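Local coordinates for protein lipocalin allergen (Canis lupus familiaris, PDB 4ODD) that is a secreted dog dander allergen of the lipocalin family, whose beta-barrel probably binds small molecules, at residues N6-V11 / N75-E80; F34-R39 / G79-G84; R39-D44 / L48-N53. All blocks are in the same frame, centred on the assembly; numbering follows the deposited sequence.

Contact 1. Residues N6-V11 / N75-E80; sequences NVLTQV and NLIKGE
Leu8 meets Asn75 and Ile77 in a small, mainly apolar contact at one end of the barrel, where the short, weakly bonded helix 6-10 lies against the start of strand 77-80. The backbones stay well apart, with the CA atoms of Leu8 and Asn75 8.3 Å from each other, and side chains alone bridge the gap. Leu8 divides its two methyl groups between the partners. Its CD2 passes Ile77 CD1 at 4.1 Å, the two side chains sliding past each other in opposite directions. The other branch, CD1, crosses the Asn75 side chain at an angle, nearest the amide nitrogen ND2 and also close to Asn75 CB, at 4.0 Å. Ile77 holds CG1 anti to its carbonyl carbon (chi1 -61°), which carries the longer branch, ending in CD1, toward Leu8. Ile71 and Ala69 of strand 62-71 add to the apolar surroundings of Leu8 and Ile77 respectively, while Val11 O accepts a hydrogen bond from Trp15 NE1 just beyond the helix. A short N-terminal helix laid across the closed end of the barrel in this way is a hallmark of the lipocalin fold.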
# COMPACT_ATOMS: atom_id res chain seq x y z
N ASN A 6 -9.67 3.89 -15.78
CA ASN A 6 -9.41 5.27 -15.36
C ASN A 6 -8.36 5.39 -14.27
O ASN A 6 -7.36 6.10 -14.42
CB ASN A 6 -10.71 5.96 -14.92
CG ASN A 6 -11.25 6.94 -15.95
OD1 ASN A 6 -10.49 7.69 -16.57
ND2 ASN A 6 -12.57 6.94 -16.15
N VAL A 7 -8.61 4.70 -13.17
CA VAL A 7 -7.76 4.75 -12.00
C VAL A 7 -6.29 4.45 -12.35
O VAL A 7 -5.41 5.27 -12.08
CB VAL A 7 -8.31 3.83 -10.86
CG1 VAL A 7 -7.40 2.65 -10.61
CG2 VAL A 7 -8.56 4.64 -9.57
N LEU A 8 -6.02 3.32 -12.98
CA LEU A 8 -4.65 2.90 -13.27
C LEU A 8 -3.83 3.91 -14.06
O LEU A 8 -2.60 3.93 -13.96
CB LEU A 8 -4.64 1.54 -13.98
CG LEU A 8 -4.87 0.28 -13.14
CD1 LEU A 8 -4.97 -0.95 -14.03
CD2 LEU A 8 -3.78 0.09 -12.07
N THR A 9 -4.49 4.75 -14.84
CA THR A 9 -3.74 5.69 -15.67
C THR A 9 -3.16 6.80 -14.81
O THR A 9 -1.96 7.10 -14.87
CB THR A 9 -4.62 6.34 -16.75
OG1 THR A 9 -5.42 5.34 -17.40
CG2 THR A 9 -3.74 7.05 -17.77
N GLN A 10 -4.04 7.37 -13.98
CA GLN A 10 -3.75 8.58 -13.24
C GLN A 10 -2.89 8.39 -11.99
O GLN A 10 -2.56 9.37 -11.32
CB GLN A 10 -5.07 9.25 -12.82
CG GLN A 10 -5.89 9.76 -13.99
CD GLN A 10 -5.13 10.77 -14.84
OE1 GLN A 10 -4.44 10.39 -15.79
NE2 GLN A 10 -5.24 12.06 -14.51
N VAL A 11 -2.53 7.16 -11.66
CA VAL A 11 -1.93 6.93 -10.35
C VAL A 11 -0.44 7.20 -10.31
O VAL A 11 0.14 7.39 -9.24
CB VAL A 11 -2.19 5.51 -9.79
CG1 VAL A 11 -3.59 5.10 -10.09
CG2 VAL A 11 -1.23 4.52 -10.39
N ASN A 75 -7.28 -6.13 -13.92
CA ASN A 75 -6.51 -5.15 -13.17
C ASN A 75 -5.94 -5.63 -11.84
O ASN A 75 -5.82 -4.86 -10.89
CB ASN A 75 -7.37 -3.92 -12.91
CG ASN A 75 -8.00 -3.38 -14.18
OD1 ASN A 75 -8.48 -4.14 -15.03
ND2 ASN A 75 -7.99 -2.06 -14.31
N LEU A 76 -5.59 -6.90 -11.76
CA LEU A 76 -4.98 -7.41 -10.56
C LEU A 76 -3.47 -7.25 -10.68
O LEU A 76 -2.87 -7.75 -11.64
CB LEU A 76 -5.34 -8.87 -10.33
CG LEU A 76 -4.70 -9.50 -9.09
CD1 LEU A 76 -5.14 -8.80 -7.75
CD2 LEU A 76 -5.01 -10.97 -9.05
N ILE A 77 -2.87 -6.54 -9.72
CA ILE A 77 -1.44 -6.30 -9.77
C ILE A 77 -0.74 -7.34 -8.93
O ILE A 77 -1.07 -7.52 -7.76
CB ILE A 77 -1.06 -4.90 -9.31
CG1 ILE A 77 -1.71 -3.84 -10.21
CG2 ILE A 77 0.43 -4.72 -9.41
CD1 ILE A 77 -2.74 -2.98 -9.49
N LYS A 78 0.23 -8.01 -9.53
CA LYS A 78 0.88 -9.16 -8.92
C LYS A 78 2.38 -8.88 -8.90
O LYS A 78 2.96 -8.48 -9.92
CB LYS A 78 0.56 -10.43 -9.74
CG LYS A 78 1.22 -11.75 -9.27
CD LYS A 78 0.79 -12.95 -10.14
CE LYS A 78 1.08 -14.33 -9.49
NZ LYS A 78 0.21 -15.43 -10.06
N GLY A 79 3.01 -9.10 -7.76
CA GLY A 79 4.43 -8.82 -7.66
C GLY A 79 5.05 -9.43 -6.42
O GLY A 79 4.36 -9.67 -5.42
N GLU A 80 6.36 -9.68 -6.49
CA GLU A 80 7.05 -10.31 -5.38
C GLU A 80 7.65 -9.27 -4.46
O GLU A 80 8.30 -8.33 -4.88
CB GLU A 80 8.13 -11.26 -5.88
CG GLU A 80 8.58 -12.30 -4.86
CD GLU A 80 7.55 -13.43 -4.67
OE1 GLU A 80 7.65 -14.17 -3.64
OE2 GLU A 80 6.65 -13.58 -5.54

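Contact 2. Residues F34-R39 / G79-G84; sequences FRIYLR and GEYNGG
Phe34, at the end of the loop leading into strand 36-44, presents one ring face to the edge of Tyr81, which belongs to the turn after strand 77-80. The pair forms a T-shaped stack, with centroids 5.5 Å apart and planes at 87°. Tyr81 CE2 stands over the phenyl ring, displaced toward its rim, and comes within 4.0 Å of Phe34 CE1. Tyr81 is carried into this position by an extended first torsion, its CG opposite the backbone N (chi1 162°). Farther round the phenylalanine, Asn82 CB approaches CE2 of Phe34 at 4.3 Å; the same methylene covers part of one face of the Tyr81 ring. Val113, Asp101 and Asn103, on two other strands, also touch the Phe34 side chain.

Two residues on, Ile36 points toward the turn and its CD1 reaches the phenol end of Tyr81, 3.6 Å from OH and 4.2 Å from CZ. The hydroxyl itself is hydrogen-bonded to Pro33 O, immediately before the segment, which fixes the polar end of the tyrosine against the loop while its ring makes a second edge-to-face pair with Phe54. In the turn, Tyr81 N bonds to Gly83 O at 2.9 Å.

Between the segments themselves the chemistry is apolar and aromatic: 34-39 and 79-84 meet through side chains alone, and the Tyr81 hydroxyl has its partner in Pro33 O. This is consistent with an aromatic-lined interior near the barrel mouth, as in lipocalins that take up hydrophobic ligands.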
# COMPACT_ATOMS: atom_id res chain seq x y z
N PHE A 34 5.38 -4.67 6.08
CA PHE A 34 4.31 -3.93 5.46
C PHE A 34 4.05 -2.62 6.16
O PHE A 34 3.08 -1.92 5.87
CB PHE A 34 3.05 -4.78 5.29
CG PHE A 34 3.20 -5.82 4.21
CD1 PHE A 34 2.93 -5.50 2.88
CD2 PHE A 34 3.66 -7.10 4.50
CE1 PHE A 34 3.08 -6.44 1.87
CE2 PHE A 34 3.83 -8.04 3.51
CZ PHE A 34 3.54 -7.71 2.18
N ARG A 35 4.95 -2.28 7.08
CA ARG A 35 5.04 -0.92 7.58
C ARG A 35 5.72 -0.08 6.48
O ARG A 35 6.90 0.26 6.57
CB ARG A 35 5.80 -0.87 8.91
CG ARG A 35 5.58 0.41 9.72
CD ARG A 35 6.22 0.31 11.09
NE ARG A 35 6.15 1.56 11.84
CZ ARG A 35 5.19 1.87 12.71
NH1 ARG A 35 4.20 1.01 12.94
NH2 ARG A 35 5.21 3.04 13.34
N ILE A 36 4.95 0.24 5.45
CA ILE A 36 5.46 0.76 4.20
C ILE A 36 5.33 2.27 4.08
O ILE A 36 4.24 2.84 4.24
CB ILE A 36 4.70 0.17 3.00
CG1 ILE A 36 4.88 -1.34 2.95
CG2 ILE A 36 5.18 0.79 1.70
CD1 ILE A 36 6.31 -1.73 2.94
N TYR A 37 6.43 2.94 3.79
CA TYR A 37 6.36 4.37 3.54
C TYR A 37 6.52 4.60 2.06
O TYR A 37 7.62 4.47 1.51
CB TYR A 37 7.42 5.11 4.35
CG TYR A 37 7.17 5.01 5.83
CD1 TYR A 37 6.25 5.85 6.46
CD2 TYR A 37 7.84 4.06 6.61
CE1 TYR A 37 6.02 5.76 7.84
CE2 TYR A 37 7.61 3.97 7.97
CZ TYR A 37 6.70 4.82 8.58
OH TYR A 37 6.49 4.71 9.93
N LEU A 38 5.41 4.91 1.42
CA LEU A 38 5.44 5.15 -0.01
C LEU A 38 6.22 6.38 -0.38
O LEU A 38 6.25 7.37 0.37
CB LEU A 38 4.03 5.21 -0.57
CG LEU A 38 3.94 3.83 -1.24
CD1 LEU A 38 2.69 3.08 -0.80
CD2 LEU A 38 4.08 3.93 -2.76
N ARG A 39 6.87 6.29 -1.52
CA ARG A 39 7.48 7.47 -2.13
C ARG A 39 6.80 7.74 -3.45
O ARG A 39 6.42 8.88 -3.73
CB ARG A 39 8.99 7.28 -2.32
CG ARG A 39 9.77 7.34 -0.99
CD ARG A 39 9.62 8.70 -0.32
NE ARG A 39 10.33 8.79 0.94
CZ ARG A 39 9.76 8.67 2.13
NH1 ARG A 39 8.46 8.45 2.23
NH2 ARG A 39 10.50 8.77 3.23
N GLY A 79 3.01 -9.10 -7.76
CA GLY A 79 4.43 -8.82 -7.66
C GLY A 79 5.05 -9.43 -6.42
O GLY A 79 4.36 -9.67 -5.42
N GLU A 80 6.36 -9.68 -6.49
CA GLU A 80 7.05 -10.31 -5.38
C GLU A 80 7.65 -9.27 -4.46
O GLU A 80 8.30 -8.33 -4.88
CB GLU A 80 8.13 -11.26 -5.88
CG GLU A 80 8.58 -12.30 -4.86
CD GLU A 80 7.55 -13.43 -4.67
OE1 GLU A 80 7.65 -14.17 -3.64
OE2 GLU A 80 6.65 -13.58 -5.54
N TYR A 81 7.38 -9.44 -3.17
CA TYR A 81 7.99 -8.64 -2.12
C TYR A 81 7.54 -9.32 -0.85
O TYR A 81 6.34 -9.36 -0.55
CB TYR A 81 7.50 -7.19 -2.14
CG TYR A 81 7.76 -6.48 -0.84
CD1 TYR A 81 9.02 -5.95 -0.55
CD2 TYR A 81 6.76 -6.34 0.12
CE1 TYR A 81 9.29 -5.30 0.65
CE2 TYR A 81 7.01 -5.70 1.35
CZ TYR A 81 8.28 -5.17 1.62
OH TYR A 81 8.54 -4.54 2.84
N ASN A 82 8.48 -9.89 -0.11
CA ASN A 82 8.15 -10.64 1.08
C ASN A 82 7.09 -11.69 0.75
O ASN A 82 6.13 -11.86 1.48
CB ASN A 82 7.60 -9.69 2.14
CG ASN A 82 8.24 -9.89 3.51
OD1 ASN A 82 9.41 -9.55 3.71
ND2 ASN A 82 7.46 -10.39 4.47
N GLY A 83 7.27 -12.39 -0.37
CA GLY A 83 6.31 -13.38 -0.80
C GLY A 83 5.53 -12.90 -2.00
O GLY A 83 5.92 -11.92 -2.64
N GLY A 84 4.43 -13.59 -2.30
CA GLY A 84 3.57 -13.23 -3.41
C GLY A 84 2.54 -12.21 -2.98
O GLY A 84 2.04 -12.24 -1.86

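Contact 3. Residues R39-D44 / L48-N53; sequences RGINVD and LKMLFN
Asn53 faces two consecutive residues, Arg39 and Gly40, in a classic beta bulge, and a second irregularity, a G1 bulge, sits at the other end of the same strand pair. In the first, Asn53 O accepts from both Arg39 N, at 2.7 Å, and Gly40 N, at 3.1 Å; both donors arrive from one face of its carbonyl plane. In the second, Leu48 and Lys49 lie opposite Asp44. Leu48 adopts a left-handed conformation (phi 46°, psi 45°), the turn backbone typical of this bulge, and Asp44 is then joined to Lys49 both ways, Asp44 N to Lys49 O at 2.8 Å and Lys49 N to Asp44 O at 3.3 Å.

Between the bulges runs a regular antiparallel hairpin, one of the up-and-down hairpins from which the lipocalin barrel is built. On its other side, strand 36-44 bonds through Arg39 and Ile41 to Trp15 and Gly13, the residues of the family's Gly-X-Trp signature.

Gly40-Asn53, Asn42-Leu51 and Asp44-Lys49 are the hydrogen-bonded pairs. The non-hydrogen-bonded pairs, Ile41-Phe52 and Val43-Met50, put their side chains on the opposite face, toward the barrel interior. Ile41 works in two directions there: CG1 lies 3.8 Å from Phe52 CD1, the side chains parallel, whereas CG2 meets the terminal CE of Met50, whose chain bends at its last torsion (chi3 83°). Val43 CG2 packs along Met50 CG at 4.2 Å. Phe52 also meets Phe87 edge-to-face, and on the outer face Asn53 ND2 is hydrogen-bonded to Ser66 and Glu64.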
# COMPACT_ATOMS: atom_id res chain seq x y z
N ARG A 39 6.87 6.29 -1.52
CA ARG A 39 7.48 7.47 -2.13
C ARG A 39 6.80 7.74 -3.45
O ARG A 39 6.42 8.88 -3.73
CB ARG A 39 8.99 7.28 -2.32
CG ARG A 39 9.77 7.34 -0.99
CD ARG A 39 9.62 8.70 -0.32
NE ARG A 39 10.33 8.79 0.94
CZ ARG A 39 9.76 8.67 2.13
NH1 ARG A 39 8.46 8.45 2.23
NH2 ARG A 39 10.50 8.77 3.23
N GLY A 40 6.60 6.70 -4.25
CA GLY A 40 5.91 6.89 -5.51
C GLY A 40 5.54 5.63 -6.24
O GLY A 40 6.00 4.54 -5.92
N ILE A 41 4.68 5.78 -7.23
CA ILE A 41 4.31 4.67 -8.08
C ILE A 41 4.46 5.01 -9.56
O ILE A 41 4.12 6.12 -10.00
CB ILE A 41 2.87 4.27 -7.81
CG1 ILE A 41 2.76 3.74 -6.39
CG2 ILE A 41 2.42 3.24 -8.84
CD1 ILE A 41 1.33 3.66 -5.88
N ASN A 42 4.97 4.04 -10.32
CA ASN A 42 5.17 4.21 -11.75
C ASN A 42 4.38 3.17 -12.51
O ASN A 42 4.58 1.98 -12.30
CB ASN A 42 6.64 4.06 -12.11
CG ASN A 42 7.53 4.84 -11.20
OD1 ASN A 42 7.73 4.46 -10.04
ND2 ASN A 42 8.08 5.93 -11.71
N VAL A 43 3.49 3.62 -13.38
CA VAL A 43 2.78 2.73 -14.29
C VAL A 43 3.39 2.73 -15.70
O VAL A 43 3.43 3.76 -16.37
CB VAL A 43 1.30 3.16 -14.40
CG1 VAL A 43 0.49 2.11 -15.15
CG2 VAL A 43 0.72 3.38 -13.00
N ASP A 44 3.86 1.57 -16.16
CA ASP A 44 4.35 1.43 -17.53
C ASP A 44 3.27 0.74 -18.36
O ASP A 44 3.30 -0.47 -18.60
CB ASP A 44 5.66 0.63 -17.56
CG ASP A 44 6.28 0.54 -18.95
OD1 ASP A 44 5.61 0.89 -19.94
OD2 ASP A 44 7.45 0.10 -19.04
N LEU A 48 2.50 -3.19 -19.42
CA LEU A 48 1.68 -3.68 -18.30
C LEU A 48 2.45 -3.97 -17.01
O LEU A 48 2.23 -5.00 -16.37
CB LEU A 48 0.89 -4.91 -18.73
CG LEU A 48 -0.08 -4.57 -19.85
CD1 LEU A 48 -0.77 -5.81 -20.32
CD2 LEU A 48 -1.10 -3.55 -19.39
N LYS A 49 3.34 -3.06 -16.63
CA LYS A 49 4.17 -3.20 -15.43
C LYS A 49 3.97 -2.02 -14.48
O LYS A 49 3.65 -0.92 -14.91
CB LYS A 49 5.65 -3.31 -15.82
CG LYS A 49 6.02 -4.58 -16.62
CD LYS A 49 6.34 -5.74 -15.68
CE LYS A 49 5.90 -7.09 -16.26
NZ LYS A 49 5.92 -8.16 -15.21
N MET A 50 4.13 -2.26 -13.18
CA MET A 50 4.09 -1.18 -12.20
C MET A 50 5.34 -1.22 -11.35
O MET A 50 5.89 -2.30 -11.10
CB MET A 50 2.88 -1.29 -11.29
CG MET A 50 1.70 -0.48 -11.75
SD MET A 50 0.26 -0.74 -10.69
CE MET A 50 0.62 0.40 -9.34
N LEU A 51 5.78 -0.05 -10.90
CA LEU A 51 6.88 0.01 -9.96
C LEU A 51 6.45 0.74 -8.68
O LEU A 51 6.00 1.88 -8.74
CB LEU A 51 8.10 0.69 -10.61
CG LEU A 51 9.38 0.59 -9.76
CD1 LEU A 51 10.02 -0.78 -9.93
CD2 LEU A 51 10.37 1.69 -10.08
N PHE A 52 6.57 0.08 -7.54
CA PHE A 52 6.30 0.72 -6.26
C PHE A 52 7.60 1.10 -5.60
O PHE A 52 8.48 0.25 -5.40
CB PHE A 52 5.50 -0.20 -5.33
CG PHE A 52 4.19 -0.62 -5.89
CD1 PHE A 52 3.03 0.06 -5.57
CD2 PHE A 52 4.11 -1.68 -6.79
CE1 PHE A 52 1.82 -0.34 -6.11
CE2 PHE A 52 2.90 -2.07 -7.34
CZ PHE A 52 1.76 -1.40 -6.99
N ASN A 53 7.74 2.37 -5.27
CA ASN A 53 8.93 2.85 -4.61
C ASN A 53 8.57 3.30 -3.19
O ASN A 53 7.64 4.11 -2.99
CB ASN A 53 9.55 3.98 -5.42
CG ASN A 53 10.75 4.58 -4.74
OD1 ASN A 53 10.71 5.73 -4.26
ND2 ASN A 53 11.83 3.81 -4.67

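In the fold
Starting at the N terminus, contact 1 closes the longest loop, bringing helix 6-10 to strand 77-80 at the closed end of the barrel. Strand 13-22 then climbs to the mouth, and the chain returns into strand 36-44, contact 2 beginning at Phe34 just before it. That contact ends on 79-84, overlapping the second segment of contact 1 at Gly79 and Glu80, so the two loops finish on the same stretch. Contact 3 is a local hairpin nested inside both. It shares Arg39 with contact 2, and it touches contact 1 where Val43 packs on Val11 and Met50 on Ile77. Together they tie the N-terminal helix, the 36-57 hairpin and strand 77-80 around one barrel interior.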